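Long-range contacts in amino acid ABC transporter, periplasmic amino acid-binding protein, putative (Streptococcus pneumoniae, PDB 4I62), which binds L-arginine between its two lobes and probably delivers it, as the substrate-binding lipoprotein, to an amino acid ABC transporter of the cell membrane: residues K40-N46 and K101-S107; A74-L79 and A241-T245; M88-N92 and Q156-I160. All coordinates share one frame; numbering follows the deposited sequence. Where two conformers were deposited one is given.

Contact 1. Residues K40-N46 and K101-S107; sequences KLVVALN and KADLAIS. With ARG (arginine), chain B.
Val42 O is gripped by two backbone donors from the facing segment: Asp103 N at 2.8 Å, tilted out of the carbonyl plane, and Leu104 N, which lies in that plane. The carboxylate of Asp103 turns back to the same residue, OD2 taking Val42 N at 2.9 Å with a nearly straight N-H...O angle of 172°. That bond arrives on the anti side of OD2, which Lys38 also holds in a salt bridge. The side chain thus does the work of a strand carbonyl where the pairing starts. From there Val43 and Ala44 pair in parallel with Leu104 and Ala105, and Ala44 N reaches Leu104 O at 2.9 Å. Side chains settle on both faces: CG1 of Val43 lies against CG1 of Ile106 at 3.8 Å on one, while the methyls of Ala44 and Ala102 meet on the other. At the far end Ser107 OG lies anti to its backbone N (chi1 -166°), where it accepts Asn46 N at 3.0 Å and NH1 of the bound arginine at 3.1 Å. The guanidinium also gives NE to Ser107 O and NH2 to Asn46 OD1, the latter at 2.9 Å, so Asn46 and Ser107 line the ligand pocket together. Strand 40-45 is the middle of a three-stranded parallel sheet, with 82-87 along its other edge; helix 67-79 packs against Leu41, Leu45 and Ile106, and helix 90-98 against Ala105.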
ATOM      1  N   LYS A  40     -12.895  19.823   5.925  1.00 13.53           N
ATOM      2  CA  LYS A  40     -12.434  18.777   5.011  1.00 13.70           C
ATOM      3  C   LYS A  40     -11.283  18.009   5.638  1.00 12.70           C
ATOM      4  O   LYS A  40     -10.613  18.524   6.518  1.00 13.81           O
ATOM      5  CB  LYS A  40     -12.049  19.332   3.646  1.00 16.41           C
ATOM      6  CG  LYS A  40     -10.883  20.253   3.660  1.00 20.38           C
ATOM      7  CD  LYS A  40     -10.725  20.807   2.248  1.00 23.19           C
ATOM      8  CE  LYS A  40      -9.506  21.672   2.122  1.00 26.89           C
ATOM      9  NZ  LYS A  40      -9.423  22.200   0.724  1.00 26.05           N
ATOM     10  N   LEU A  41     -11.149  16.766   5.205  1.00 12.24           N
ATOM     11  CA  LEU A  41     -10.123  15.839   5.660  1.00 10.83           C
ATOM     12  C   LEU A  41      -9.232  15.568   4.450  1.00 11.64           C
ATOM     13  O   LEU A  41      -9.710  15.042   3.450  1.00 12.36           O
ATOM     14  CB  LEU A  41     -10.774  14.523   6.121  1.00 10.96           C
ATOM     15  CG  LEU A  41      -9.812  13.402   6.554  1.00 11.22           C
ATOM     16  CD1 LEU A  41      -9.148  13.742   7.870  1.00 12.00           C
ATOM     17  CD2 LEU A  41     -10.559  12.077   6.619  1.00 10.88           C
ATOM     18  N   VAL A  42      -7.946  15.908   4.528  1.00 10.70           N
ATOM     19  CA  VAL A  42      -7.026  15.715   3.407  1.00 10.73           C
ATOM     20  C   VAL A  42      -6.229  14.436   3.599  1.00  9.56           C
ATOM     21  O   VAL A  42      -5.530  14.281   4.597  1.00 10.48           O
ATOM     22  CB  VAL A  42      -6.074  16.927   3.263  1.00 12.22           C
ATOM     23  CG1 VAL A  42      -5.168  16.728   2.052  1.00 12.79           C
ATOM     24  CG2 VAL A  42      -6.846  18.256   3.112  1.00 13.61           C
ATOM     25  N   VAL A  43      -6.382  13.504   2.667  1.00  9.16           N
ATOM     26  CA  VAL A  43      -5.760  12.175   2.766  1.00  8.11           C
ATOM     27  C   VAL A  43      -4.723  11.999   1.661  1.00  8.79           C
ATOM     28  O   VAL A  43      -5.050  12.028   0.475  1.00  9.55           O
ATOM     29  CB  VAL A  43      -6.845  11.090   2.648  1.00  9.06           C
ATOM     30  CG1 VAL A  43      -6.213   9.675   2.631  1.00  9.87           C
ATOM     31  CG2 VAL A  43      -7.856  11.175   3.820  1.00 10.42           C
ATOM     32  N   ALA A  44      -3.493  11.795   2.085  1.00  8.27           N
ATOM     33  CA  ALA A  44      -2.381  11.511   1.157  1.00  8.88           C
ATOM     34  C   ALA A  44      -2.338  10.036   0.804  1.00  7.86           C
ATOM     35  O   ALA A  44      -2.468   9.177   1.692  1.00  8.42           O
ATOM     36  CB  ALA A  44      -1.060  11.943   1.766  1.00 10.01           C
ATOM     37  N   LEU A  45      -2.101   9.739  -0.471  1.00  8.05           N
ATOM     38  CA  LEU A  45      -2.027   8.356  -0.907  1.00  7.63           C
ATOM     39  C   LEU A  45      -1.354   8.272  -2.285  1.00  8.06           C
ATOM     40  O   LEU A  45      -1.293   9.260  -3.022  1.00  8.81           O
ATOM     41  CB  LEU A  45      -3.394   7.675  -0.927  1.00  8.51           C
ATOM     42  CG  LEU A  45      -4.359   8.053  -2.046  1.00 12.13           C
ATOM     43  CD1 LEU A  45      -5.616   7.232  -1.913  1.00 14.94           C
ATOM     44  CD2 LEU A  45      -4.696   9.528  -2.221  1.00 14.00           C
ATOM     45  N   ASN A  46      -0.885   7.077  -2.628  1.00  7.79           N
ATOM     46  CA  ASN A  46      -0.295   6.811  -3.937  1.00  8.25           C
ATOM     47  C   ASN A  46      -1.155   5.774  -4.660  1.00  8.25           C
ATOM     48  O   ASN A  46      -1.101   4.579  -4.316  1.00  8.93           O
ATOM     49  CB  ASN A  46       1.120   6.290  -3.747  1.00  8.51           C
ATOM     50  CG  ASN A  46       1.701   5.782  -5.048  1.00  8.76           C
ATOM     51  OD1 ASN A  46       2.090   4.601  -5.166  1.00 10.45           O
ATOM     52  ND2 ASN A  46       1.692   6.639  -6.058  1.00 10.95           N
ATOM     53  N   LYS A 101       0.859  19.010   5.289  1.00 15.89           N
ATOM     54  CA  LYS A 101       0.223  19.159   3.985  1.00 17.21           C
ATOM     55  C   LYS A 101      -0.950  18.190   3.767  1.00 16.10           C
ATOM     56  O   LYS A 101      -1.782  18.396   2.876  1.00 18.18           O
ATOM     57  CB  LYS A 101       1.270  18.986   2.887  1.00 17.76           C
ATOM     58  CG  LYS A 101       2.378  20.020   2.934  1.00 24.91           C
ATOM     59  CD  LYS A 101       3.586  19.588   2.111  1.00 31.47           C
ATOM     60  CE  LYS A 101       3.295  19.575   0.623  1.00 34.99           C
ATOM     61  NZ  LYS A 101       4.526  19.220  -0.163  1.00 38.16           N
ATOM     62  N   ALA A 102      -0.995  17.122   4.558  1.00 13.39           N
ATOM     63  CA  ALA A 102      -2.139  16.210   4.583  1.00 11.61           C
ATOM     64  C   ALA A 102      -2.442  15.874   6.032  1.00 10.27           C
ATOM     65  O   ALA A 102      -1.549  15.945   6.888  1.00 12.92           O
ATOM     66  CB  ALA A 102      -1.845  14.943   3.785  1.00 12.50           C
ATOM     67  N   ASP A 103      -3.686  15.495   6.322  1.00 10.95           N
ATOM     68  CA  ASP A 103      -4.091  15.136   7.680  1.00 10.82           C
ATOM     69  C   ASP A 103      -3.840  13.665   8.023  1.00 10.95           C
ATOM     70  O   ASP A 103      -3.503  13.342   9.171  1.00 11.63           O
ATOM     71  CB  ASP A 103      -5.581  15.423   7.844  1.00 11.16           C
ATOM     72  CG  ASP A 103      -5.901  16.880   7.613  1.00 14.26           C
ATOM     73  OD1 ASP A 103      -5.205  17.734   8.210  1.00 17.07           O
ATOM     74  OD2 ASP A 103      -6.809  17.198   6.804  1.00 14.47           O
ATOM     75  N   LEU A 104      -4.040  12.783   7.047  1.00  9.41           N
ATOM     76  CA  LEU A 104      -3.870  11.337   7.235  1.00  8.82           C
ATOM     77  C   LEU A 104      -3.140  10.791   6.028  1.00  8.11           C
ATOM     78  O   LEU A 104      -3.314  11.313   4.927  1.00  9.32           O
ATOM     79  CB  LEU A 104      -5.224  10.598   7.325  1.00  8.62           C
ATOM     80  CG  LEU A 104      -6.142  11.000   8.460  1.00  9.84           C
ATOM     81  CD1 LEU A 104      -7.473  10.260   8.327  1.00 10.69           C
ATOM     82  CD2 LEU A 104      -5.490  10.730   9.835  1.00 11.18           C
ATOM     83  N   ALA A 105      -2.396   9.714   6.247  1.00  7.44           N
ATOM     84  CA  ALA A 105      -1.951   8.855   5.150  1.00  7.94           C
ATOM     85  C   ALA A 105      -2.766   7.577   5.240  1.00  7.05           C
ATOM     86  O   ALA A 105      -2.677   6.860   6.246  1.00  8.37           O
ATOM     87  CB  ALA A 105      -0.469   8.533   5.252  1.00  8.83           C
ATOM     88  N   ILE A 106      -3.547   7.311   4.196  1.00  7.19           N
ATOM     89  CA  ILE A 106      -4.291   6.054   4.084  1.00  7.29           C
ATOM     90  C   ILE A 106      -3.875   5.495   2.719  1.00  7.16           C
ATOM     91  O   ILE A 106      -4.425   5.883   1.681  1.00  8.12           O
ATOM     92  CB  ILE A 106      -5.831   6.222   4.183  1.00  7.66           C
ATOM     93  CG1 ILE A 106      -6.207   7.076   5.401  1.00  7.94           C
ATOM     94  CG2 ILE A 106      -6.459   4.833   4.267  1.00  8.81           C
ATOM     95  CD1 ILE A 106      -7.722   7.319   5.533  1.00  9.56           C
ATOM     96  N   SER A 107      -2.856   4.630   2.735  1.00  6.70           N
ATOM     97  CA  SER A 107      -2.167   4.326   1.496  1.00  7.26           C
ATOM     98  C   SER A 107      -1.452   2.981   1.602  1.00  6.57           C
ATOM     99  O   SER A 107      -0.311   2.832   1.111  1.00  7.27           O
ATOM    100  CB  SER A 107      -1.180   5.447   1.141  1.00  7.79           C
ATOM    101  OG  SER A 107      -0.710   5.384  -0.212  1.00  8.13           O
TER
HETATM  102  N   ARG B 301       3.175  -1.368   2.848  1.00  7.22           N
HETATM  103  CA  ARG B 301       4.385  -0.745   2.249  1.00  7.21           C
HETATM  104  C   ARG B 301       4.910   0.397   3.115  1.00  6.85           C
HETATM  105  O   ARG B 301       4.152   0.924   3.956  1.00  7.83           O
HETATM  106  CB  ARG B 301       4.130  -0.323   0.815  1.00  7.22           C
HETATM  107  CG  ARG B 301       2.931   0.616   0.660  1.00  7.27           C
HETATM  108  CD  ARG B 301       2.875   1.243  -0.718  1.00  6.76           C
HETATM  109  NE  ARG B 301       1.583   1.870  -0.924  1.00  7.20           N
HETATM  110  CZ  ARG B 301       1.224   2.531  -2.006  1.00  6.86           C
HETATM  111  NH1 ARG B 301       0.014   3.076  -2.076  1.00  7.89           N
HETATM  112  NH2 ARG B 301       2.077   2.659  -3.021  1.00  7.69           N
HETATM  113  OXT ARG B 301       6.103   0.789   2.891  1.00  7.84           O

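Contact 2. Residues A74-L79 and A241-T245; sequences AIATEL and AVDKT
Ile75 lays its CG1 against the methyl CG2 of Thr245, 3.9 Å away, while its CD1 reaches on to CG1 of Val242 at 4.0 Å. The same Thr245 methyl, anti to the backbone N, also touches CB of Ala74 at 3.6 Å, while the hydroxyl lies beside Glu78 and bonds within its own helix. There Thr245 OG1 donates to Ala241 O at 2.9 Å, on the opposite face of the carbonyl plane from Thr245 N, so that one oxygen holds both donors and the hydroxyl's rotation is fixed. One turn along, CD2 of Leu79 sits on CB of Ala241 at 3.6 Å. The outer margin is polar. Glu78, bent at chi2 (63°), sets its carboxylate across the end of Lys244; in the conformer given, OE1 and NZ make a long, weak salt bridge of 3.5 Å, doubtful because Lys244 has a second conformer. A water donates to both Glu78 OE1 and Thr245 OG1, linking the two helices beside the apolar contacts. The axes of the two short segments approach to 9.3 Å at 119°. It is helix-on-helix packing in one lobe of the type II periplasmic binding protein fold, joining a helix early in the chain to one near its C-terminal end.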
ATOM      1  N   ALA A  74     -15.445   6.788   5.019  1.00  9.37           N
ATOM      2  CA  ALA A  74     -16.087   6.480   6.288  1.00 10.27           C
ATOM      3  C   ALA A  74     -15.552   7.369   7.409  1.00  9.06           C
ATOM      4  O   ALA A  74     -16.306   7.827   8.269  1.00 10.67           O
ATOM      5  CB  ALA A  74     -15.956   4.979   6.628  1.00 10.96           C
ATOM      6  N   ILE A  75     -14.234   7.608   7.425  1.00  8.53           N
ATOM      7  CA  ILE A  75     -13.654   8.488   8.428  1.00  8.94           C
ATOM      8  C   ILE A  75     -14.166   9.918   8.259  1.00  9.18           C
ATOM      9  O   ILE A  75     -14.505  10.572   9.226  1.00 10.36           O
ATOM     10  CB  ILE A  75     -12.096   8.410   8.382  1.00  9.04           C
ATOM     11  CG1 ILE A  75     -11.625   7.001   8.711  1.00  8.42           C
ATOM     12  CG2 ILE A  75     -11.487   9.474   9.288  1.00 10.34           C
ATOM     13  CD1 ILE A  75     -10.160   6.759   8.359  1.00  9.10           C
ATOM     14  N   ALA A  76     -14.199  10.410   7.024  1.00  9.61           N
ATOM     15  CA  ALA A  76     -14.675  11.768   6.777  1.00 10.82           C
ATOM     16  C   ALA A  76     -16.134  11.901   7.221  1.00 11.31           C
ATOM     17  O   ALA A  76     -16.493  12.896   7.835  1.00 12.04           O
ATOM     18  CB  ALA A  76     -14.516  12.133   5.309  1.00 10.70           C
ATOM     19  N   THR A  77     -16.969  10.896   6.942  1.00 12.55           N
ATOM     20  CA  THR A  77     -18.380  10.898   7.361  1.00 13.86           C
ATOM     21  C   THR A  77     -18.462  10.945   8.897  1.00 13.77           C
ATOM     22  O   THR A  77     -19.262  11.712   9.471  1.00 15.04           O
ATOM     23  CB  THR A  77     -19.105   9.623   6.845  1.00 16.47           C
ATOM     24  OG1 THR A  77     -19.173   9.669   5.413  1.00 19.00           O
ATOM     25  CG2 THR A  77     -20.515   9.527   7.417  1.00 18.86           C
ATOM     26  N   GLU A  78     -17.642  10.143   9.581  1.00 13.56           N
ATOM     27  CA  GLU A  78     -17.578  10.142  11.051  1.00 14.07           C
ATOM     28  C   GLU A  78     -17.253  11.527  11.609  1.00 13.42           C
ATOM     29  O   GLU A  78     -17.853  11.947  12.605  1.00 16.30           O
ATOM     30  CB  GLU A  78     -16.560   9.102  11.555  1.00 14.88           C
ATOM     31  CG  GLU A  78     -16.327   9.117  13.068  1.00 17.23           C
ATOM     32  CD  GLU A  78     -17.572   8.778  13.853  1.00 26.10           C
ATOM     33  OE1 GLU A  78     -18.381   7.950  13.367  1.00 30.40           O
ATOM     34  OE2 GLU A  78     -17.748   9.335  14.966  1.00 26.89           O
ATOM     35  N   LEU A  79     -16.339  12.240  10.953  1.00 12.78           N
ATOM     36  CA  LEU A  79     -15.922  13.566  11.370  1.00 13.30           C
ATOM     37  C   LEU A  79     -16.871  14.675  10.903  1.00 13.94           C
ATOM     38  O   LEU A  79     -16.731  15.822  11.317  1.00 16.08           O
ATOM     39  CB  LEU A  79     -14.536  13.849  10.810  1.00 13.18           C
ATOM     40  CG  LEU A  79     -13.394  12.983  11.361  1.00 13.00           C
ATOM     41  CD1 LEU A  79     -12.099  13.177  10.568  1.00 14.87           C
ATOM     42  CD2 LEU A  79     -13.152  13.314  12.814  1.00 16.69           C
ATOM     43  N   ALA A 241     -11.285   8.991  16.381  1.00 10.78           N
ATOM     44  CA  ALA A 241     -12.232   8.936  15.295  1.00 12.33           C
ATOM     45  C   ALA A 241     -11.873   7.875  14.268  1.00 10.89           C
ATOM     46  O   ALA A 241     -12.765   7.145  13.791  1.00 11.44           O
ATOM     47  CB  ALA A 241     -12.377  10.304  14.640  1.00 14.24           C
ATOM     48  N   VAL A 242     -10.596   7.807  13.921  1.00  9.85           N
ATOM     49  CA  VAL A 242     -10.151   6.811  12.979  1.00  9.53           C
ATOM     50  C   VAL A 242     -10.364   5.410  13.542  1.00  9.08           C
ATOM     51  O   VAL A 242     -10.863   4.509  12.836  1.00  9.75           O
ATOM     52  CB  VAL A 242      -8.674   7.075  12.601  1.00  9.27           C
ATOM     53  CG1 VAL A 242      -8.169   5.957  11.745  1.00 10.73           C
ATOM     54  CG2 VAL A 242      -8.525   8.389  11.856  1.00 10.60           C
ATOM     55  N   ASP A 243      -9.980   5.202  14.792  1.00  8.55           N
ATOM     56  CA  ASP A 243     -10.100   3.862  15.393  1.00  9.06           C
ATOM     57  C   ASP A 243     -11.551   3.439  15.605  1.00  8.97           C
ATOM     58  O   ASP A 243     -11.855   2.260  15.461  1.00  9.58           O
ATOM     59  CB  ASP A 243      -9.301   3.803  16.699  1.00  9.42           C
ATOM     60  CG  ASP A 243      -7.804   3.691  16.437  1.00  9.83           C
ATOM     61  OD1 ASP A 243      -7.398   3.578  15.250  1.00 11.98           O
ATOM     62  OD2 ASP A 243      -7.017   3.679  17.374  1.00 12.15           O
ATOM     63  N   LYS A 244     -12.440   4.377  15.949  1.00  9.34           N
ATOM     64  CA  LYS A 244     -13.862   4.059  16.031  0.56 10.61           C
ATOM     65  C   LYS A 244     -14.359   3.534  14.682  1.00  9.49           C
ATOM     66  O   LYS A 244     -15.145   2.599  14.616  1.00 10.38           O
ATOM     67  CB  LYS A 244     -14.648   5.313  16.433  0.56 12.69           C
ATOM     68  CG  LYS A 244     -16.153   5.145  16.406  0.56 17.45           C
ATOM     69  CD  LYS A 244     -16.836   6.473  16.702  0.56 23.06           C
ATOM     70  CE  LYS A 244     -18.331   6.317  16.918  0.56 25.32           C
ATOM     71  NZ  LYS A 244     -18.994   5.569  15.822  0.56 29.39           N
ATOM     72  N   THR A 245     -13.905   4.176  13.608  1.00 10.20           N
ATOM     73  CA  THR A 245     -14.314   3.797  12.259  1.00  9.81           C
ATOM     74  C   THR A 245     -13.773   2.423  11.859  1.00  9.73           C
ATOM     75  O   THR A 245     -14.519   1.580  11.351  1.00 10.46           O
ATOM     76  CB  THR A 245     -13.898   4.885  11.238  1.00 10.94           C
ATOM     77  OG1 THR A 245     -14.408   6.146  11.637  1.00 13.19           O
ATOM     78  CG2 THR A 245     -14.402   4.564   9.844  1.00 12.95           C
TER
HETATM   79  O   HOH W   1     -17.281   5.622  12.246  1.00 24.98           O

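Contact 3. Residues M88-N92 and Q156-I160; sequences MSFDN and QKGSI. With ARG (arginine), chain B.
Phe90 starts with CB 3.6 Å from Gln156 OE1, and its CG, also near that oxygen, is 3.8 Å from NH2 of the bound arginine. A chi1 of -177° swings the ring away from the backbone N and along the ligand: CD1 and CE1 lie by NE, CZ at the tip is 3.6 Å from the ligand's CG, and the ligand's CD stands over the ring centre. On the other flank CD2 and CE2 both border Gly158 O, which comes in at the ring edge, CE2 the nearer at 3.5 Å. Gln156 crosses Phe90 at about a right angle, yet its amide plane is only 14° from the ring's; OE1 accepts the ligand's NH2 at 2.9 Å. In the conformers given, Lys157 NZ meets Asp91 OD2 at 2.8 Å in a salt bridge, from the syn side but well out of the carboxylate plane; both side chains have a second conformer, so the pairing may not be constant. Ser159 is the N-cap of helix 160-168, whose first residue, Ile160, gives its N-H to the ligand carboxylate. The contact thus joins the start of helix 90-98 to the loop between strand 152-156 and helix 160-168, with helix 113-116 beside Phe90 and helix 180-188 beside Gln156.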
ATOM      1  N   MET A  88      -0.084  11.355  -4.757  1.00 10.59           N
ATOM      2  CA  MET A  88       1.312  11.710  -4.877  1.00 11.11           C
ATOM      3  C   MET A  88       2.137  10.444  -4.935  1.00 10.36           C
ATOM      4  O   MET A  88       1.613   9.352  -4.753  1.00 10.82           O
ATOM      5  CB  MET A  88       1.716  12.600  -3.713  1.00 12.25           C
ATOM      6  CG  MET A  88       1.639  11.896  -2.365  1.00 12.72           C
ATOM      7  SD  MET A  88       1.943  12.990  -0.950  1.00 13.99           S
ATOM      8  CE  MET A  88       0.543  14.072  -0.984  1.00 15.44           C
ATOM      9  N   SER A  89       3.415  10.600  -5.194  1.00 11.18           N
ATOM     10  CA  SER A  89       4.296   9.445  -5.139  0.53 11.02           C
ATOM     11  C   SER A  89       4.359   8.872  -3.740  1.00 10.15           C
ATOM     12  O   SER A  89       4.297   9.616  -2.738  1.00 10.35           O
ATOM     13  CB  SER A  89       5.702   9.845  -5.566  0.53 14.64           C
ATOM     14  OG  SER A  89       6.263  10.766  -4.652  0.53 18.56           O
ATOM     15  N   PHE A  90       4.491   7.545  -3.645  1.00  9.56           N
ATOM     16  CA  PHE A  90       4.469   6.943  -2.315  1.00  9.27           C
ATOM     17  C   PHE A  90       5.560   7.500  -1.409  1.00 10.01           C
ATOM     18  O   PHE A  90       5.339   7.733  -0.208  1.00  9.60           O
ATOM     19  CB  PHE A  90       4.542   5.430  -2.337  1.00  9.35           C
ATOM     20  CG  PHE A  90       4.441   4.846  -0.950  1.00  9.10           C
ATOM     21  CD1 PHE A  90       3.215   4.849  -0.287  1.00  9.32           C
ATOM     22  CD2 PHE A  90       5.555   4.358  -0.256  1.00  9.64           C
ATOM     23  CE1 PHE A  90       3.102   4.364   0.988  1.00  9.59           C
ATOM     24  CE2 PHE A  90       5.432   3.896   1.024  1.00 10.50           C
ATOM     25  CZ  PHE A  90       4.201   3.872   1.649  1.00 10.18           C
ATOM     26  N   ASP A  91       6.730   7.726  -1.986  1.00 10.61           N
ATOM     27  CA  ASP A  91       7.924   8.259  -1.318  0.53 11.53           C
ATOM     28  C   ASP A  91       7.633   9.569  -0.584  1.00 10.14           C
ATOM     29  O   ASP A  91       8.391   9.959   0.303  1.00 12.25           O
ATOM     30  CB  ASP A  91       9.060   8.451  -2.358  0.53 11.91           C
ATOM     31  CG  ASP A  91      10.446   8.369  -1.748  0.53 13.39           C
ATOM     32  OD1 ASP A  91      10.627   7.653  -0.737  0.53 13.02           O
ATOM     33  OD2 ASP A  91      11.357   9.018  -2.295  0.53 15.01           O
ATOM     34  N   ASN A  92       6.584  10.292  -1.018  1.00 10.68           N
ATOM     35  CA  ASN A  92       6.251  11.591  -0.434  1.00 11.14           C
ATOM     36  C   ASN A  92       5.053  11.571   0.535  1.00 10.00           C
ATOM     37  O   ASN A  92       4.739  12.613   1.184  1.00 11.16           O
ATOM     38  CB  ASN A  92       5.994  12.609  -1.549  1.00 12.87           C
ATOM     39  CG  ASN A  92       7.225  12.846  -2.423  1.00 14.80           C
ATOM     40  OD1 ASN A  92       7.112  13.097  -3.636  1.00 22.05           O
ATOM     41  ND2 ASN A  92       8.375  12.740  -1.833  1.00 13.78           N
ATOM     42  N   GLN A 156       9.454  -0.714  -4.462  1.00  7.37           N
ATOM     43  CA  GLN A 156       9.023   0.675  -4.560  1.00  6.78           C
ATOM     44  C   GLN A 156       9.838   1.571  -3.633  1.00  7.21           C
ATOM     45  O   GLN A 156      10.038   1.281  -2.445  1.00  7.24           O
ATOM     46  CB  GLN A 156       7.523   0.809  -4.269  1.00  8.51           C
ATOM     47  CG  GLN A 156       7.059   2.288  -4.444  1.00  9.71           C
ATOM     48  CD  GLN A 156       5.562   2.516  -4.338  1.00  8.63           C
ATOM     49  OE1 GLN A 156       4.913   2.009  -3.435  1.00  9.81           O
ATOM     50  NE2 GLN A 156       5.012   3.298  -5.234  1.00 10.14           N
ATOM     51  N   LYS A 157      10.297   2.693  -4.180  1.00  8.25           N
ATOM     52  CA  LYS A 157      11.035   3.657  -3.382  0.55  9.20           C
ATOM     53  C   LYS A 157      10.213   4.150  -2.198  1.00  8.13           C
ATOM     54  O   LYS A 157       9.040   4.540  -2.370  1.00  8.99           O
ATOM     55  CB  LYS A 157      11.439   4.838  -4.248  0.55  9.57           C
ATOM     56  CG  LYS A 157      12.536   5.697  -3.629  0.55 10.74           C
ATOM     57  CD  LYS A 157      12.768   6.982  -4.443  0.55 12.99           C
ATOM     58  CE  LYS A 157      13.986   7.753  -3.970  0.55 16.63           C
ATOM     59  NZ  LYS A 157      13.915   8.032  -2.520  0.55 16.40           N
ATOM     60  N   GLY A 158      10.818   4.135  -1.005  1.00  8.75           N
ATOM     61  CA  GLY A 158      10.131   4.590   0.198  1.00  9.29           C
ATOM     62  C   GLY A 158       9.360   3.501   0.917  1.00  7.85           C
ATOM     63  O   GLY A 158       8.781   3.786   1.972  1.00  8.87           O
ATOM     64  N   SER A 159       9.334   2.294   0.362  1.00  7.78           N
ATOM     65  CA  SER A 159       8.544   1.215   0.973  1.00  7.77           C
ATOM     66  C   SER A 159       9.374   0.371   1.937  1.00  7.75           C
ATOM     67  O   SER A 159      10.616   0.308   1.845  1.00  8.18           O
ATOM     68  CB  SER A 159       7.971   0.306  -0.119  1.00  7.38           C
ATOM     69  OG  SER A 159       8.979  -0.498  -0.732  1.00  7.35           O
ATOM     70  N   ILE A 160       8.677  -0.371   2.807  1.00  7.33           N
ATOM     71  CA  ILE A 160       9.381  -1.310   3.655  1.00  7.98           C
ATOM     72  C   ILE A 160       9.957  -2.476   2.851  1.00  7.65           C
ATOM     73  O   ILE A 160      10.896  -3.140   3.303  1.00  9.18           O
ATOM     74  CB  ILE A 160       8.523  -1.803   4.839  1.00  8.94           C
ATOM     75  CG1 ILE A 160       7.380  -2.706   4.404  1.00 10.57           C
ATOM     76  CG2 ILE A 160       7.978  -0.633   5.667  1.00 10.76           C
ATOM     77  CD1 ILE A 160       6.841  -3.556   5.533  1.00 12.27           C
TER
HETATM   78  N   ARG B 301       3.175  -1.368   2.848  1.00  7.22           N
HETATM   79  CA  ARG B 301       4.385  -0.745   2.249  1.00  7.21           C
HETATM   80  C   ARG B 301       4.910   0.397   3.115  1.00  6.85           C
HETATM   81  O   ARG B 301       4.152   0.924   3.956  1.00  7.83           O
HETATM   82  CB  ARG B 301       4.130  -0.323   0.815  1.00  7.22           C
HETATM   83  CG  ARG B 301       2.931   0.616   0.660  1.00  7.27           C
HETATM   84  CD  ARG B 301       2.875   1.243  -0.718  1.00  6.76           C
HETATM   85  NE  ARG B 301       1.583   1.870  -0.924  1.00  7.20           N
HETATM   86  CZ  ARG B 301       1.224   2.531  -2.006  1.00  6.86           C
HETATM   87  NH1 ARG B 301       0.014   3.076  -2.076  1.00  7.89           N
HETATM   88  NH2 ARG B 301       2.077   2.659  -3.021  1.00  7.69           N
HETATM   89  OXT ARG B 301       6.103   0.789   2.891  1.00  7.84           O
HETATM   90  O   HOH W   2       7.570   6.020  -4.220  1.00 11.77           O

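Contacts 1 and 2 lie in the same lobe, their centres about 13 Å apart, and share an apolar interior in which Ile75 of helix 67-79 packs on both Leu41 and Ile106. Contact 3 is centred about 14 Å from contact 1 at the ligand and bridges to the other lobe; Asn46 ties the two together through Met88 and Gln156. Contacts 2 and 3 do not touch, their nearest atoms being about 15 Å apart. Along the chain the first segments come in the order 40-46, 74-79, 88-92, followed by 101-107, 156-160 and 241-245. Contacts 1 and 3 both touch the arginine, consistent with the closed, ligand-bound form of a two-lobed binding protein.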